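Long-range contact in putative Zn-dependent Alcohol Dehydrogenase (PDB 3IV6), which binds S-adenosylmethionine in a Rossmann-like alpha/beta domain and is probably a methyltransferase rather than a zinc-dependent alcohol dehydrogenase: residues D33-I38 and E244-P249. Sequence-based numbering, arbitrary orientation.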
# COMPACT_ATOMS: atom_id res chain seq x y z
N ASP A 33 12.56 7.72 -9.24
CA ASP A 33 13.94 7.45 -8.81
C ASP A 33 14.26 8.18 -7.48
O ASP A 33 14.67 7.54 -6.50
CB ASP A 33 14.96 7.81 -9.89
CG ASP A 33 14.88 6.92 -11.13
OD1 ASP A 33 14.10 5.93 -11.15
OD2 ASP A 33 15.61 7.23 -12.10
N ARG A 34 14.04 9.49 -7.45
CA ARG A 34 14.34 10.26 -6.27
C ARG A 34 13.71 9.68 -5.01
O ARG A 34 14.34 9.68 -3.91
CB ARG A 34 13.83 11.68 -6.44
CG ARG A 34 14.90 12.69 -6.27
CD ARG A 34 15.77 12.78 -7.55
NE ARG A 34 17.17 12.72 -7.19
CZ ARG A 34 18.15 13.05 -8.01
NH1 ARG A 34 19.40 12.95 -7.59
NH2 ARG A 34 17.87 13.50 -9.22
N GLU A 35 12.46 9.25 -5.18
CA GLU A 35 11.67 8.76 -4.06
C GLU A 35 12.12 7.38 -3.57
O GLU A 35 12.11 7.11 -2.37
CB GLU A 35 10.20 8.77 -4.42
CG GLU A 35 9.67 10.17 -4.56
CD GLU A 35 8.25 10.23 -5.05
OE1 GLU A 35 7.78 9.29 -5.76
OE2 GLU A 35 7.61 11.24 -4.73
N ASN A 36 12.52 6.51 -4.50
CA ASN A 36 13.18 5.27 -4.14
C ASN A 36 14.36 5.57 -3.20
O ASN A 36 14.49 4.97 -2.14
CB ASN A 36 13.68 4.52 -5.38
CG ASN A 36 12.55 3.87 -6.17
OD1 ASN A 36 11.43 3.72 -5.69
ND2 ASN A 36 12.84 3.48 -7.39
N ASP A 37 15.18 6.54 -3.60
CA ASP A 37 16.29 7.01 -2.78
C ASP A 37 15.89 7.52 -1.38
O ASP A 37 16.54 7.19 -0.38
CB ASP A 37 17.07 8.06 -3.57
CG ASP A 37 17.76 7.47 -4.78
OD1 ASP A 37 17.73 6.22 -4.93
OD2 ASP A 37 18.34 8.24 -5.58
N ILE A 38 14.84 8.31 -1.28
CA ILE A 38 14.40 8.79 0.01
C ILE A 38 13.92 7.66 0.94
O ILE A 38 14.12 7.71 2.15
CB ILE A 38 13.29 9.83 -0.16
CG1 ILE A 38 13.86 11.08 -0.81
CG2 ILE A 38 12.58 10.14 1.16
CD1 ILE A 38 12.80 11.96 -1.45
N GLU A 244 6.82 15.48 2.88
CA GLU A 244 6.06 15.61 1.64
C GLU A 244 6.92 15.28 0.43
O GLU A 244 7.94 15.94 0.18
CB GLU A 244 5.48 17.02 1.51
CG GLU A 244 6.53 18.12 1.50
CD GLU A 244 5.93 19.50 1.30
OE1 GLU A 244 6.49 20.48 1.82
OE2 GLU A 244 4.89 19.60 0.61
N LEU A 245 6.52 14.27 -0.33
CA LEU A 245 7.36 13.70 -1.37
C LEU A 245 7.36 14.57 -2.62
O LEU A 245 6.35 15.19 -2.95
CB LEU A 245 6.91 12.28 -1.71
CG LEU A 245 7.24 11.19 -0.68
CD1 LEU A 245 6.80 9.83 -1.18
CD2 LEU A 245 8.73 11.19 -0.36
N PRO A 246 8.49 14.60 -3.32
CA PRO A 246 8.70 15.56 -4.41
C PRO A 246 7.76 15.29 -5.58
O PRO A 246 7.06 16.20 -6.03
CB PRO A 246 10.15 15.30 -4.82
CG PRO A 246 10.39 13.88 -4.47
CD PRO A 246 9.59 13.62 -3.22
N ASP A 247 7.76 14.06 -6.07
CA ASP A 247 7.15 13.74 -7.36
C ASP A 247 5.70 13.30 -7.19
O ASP A 247 4.80 13.82 -7.87
CB ASP A 247 7.95 12.65 -8.08
CG ASP A 247 9.36 13.09 -8.41
OD1 ASP A 247 10.28 12.25 -8.33
OD2 ASP A 247 9.56 14.28 -8.75
N ALA A 248 5.47 12.35 -6.29
CA ALA A 248 4.16 11.75 -6.13
C ALA A 248 3.12 12.79 -5.72
O ALA A 248 3.46 13.90 -5.33
CB ALA A 248 4.21 10.62 -5.11
N PRO A 249 1.85 12.41 -5.83
CA PRO A 249 0.75 13.38 -5.73
C PRO A 249 0.32 13.61 -4.29
O PRO A 249 -0.33 12.75 -3.69
CB PRO A 249 -0.38 12.70 -6.51
CG PRO A 249 0.32 11.84 -7.50
CD PRO A 249 1.56 11.35 -6.81
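Residues 33-38 make up nearly all of the short helix 33-39, held by the i to i+4 bonds Asp37 N to Asp33 O and Ile38 N to Arg34 O, whereas 244-249 leaves strand 237-244 as an irregular turn. The backbones come nearest at Glu35 and Leu245, whose CA atoms are 7.1 Å apart, a separation that is spanned by side chains here. Glu35 does most of this. Its CG is anti to the carbonyl carbon (chi1 -69°) and the chain is extended beyond it, which carries the carboxylate to the loop backbone. There OE2 accepts two successive amides: Ala248 N at 2.9 Å, almost straight (172°) and on the syn lone pair, and Asp247 N at 3.1 Å, more bent (138°) and from above the carboxylate plane. Leu245 CB, Pro246 CD and Ala248 CB surround the same oxygen, while Glu35 CG lies 3.7 Å from Pro246 CD as the two side chains slide past each other. OE1 accepts from Ser32 N, so both carboxylate oxygens are engaged. An alanine here would remove the shared acceptor of both amides and the partner of Ser32 N, and would probably loosen the turn against the helix. One turn later, Ile38 CD1 meets Pro246 CD tip to tip at 4.0 Å, an apolar touch. The Asp247 carboxylate lies near that of Glu35, with OD1 4.6 Å from Glu35 OE2, a proximity that may raise the proton affinity of either group; Asp247 OD1 is hydrogen-bonded to Ser32 OG. The loop joins antiparallel strands 237-244 and 251-258 at one edge of the mixed sheet, Leu245 pairing with Thr251 through the backbone. Helix 33-39 is thus tied to this edge hairpin, with Ile38 and Leu245 both touching Leu253 of strand 251-258, and Asn36 packing on helix 57-65.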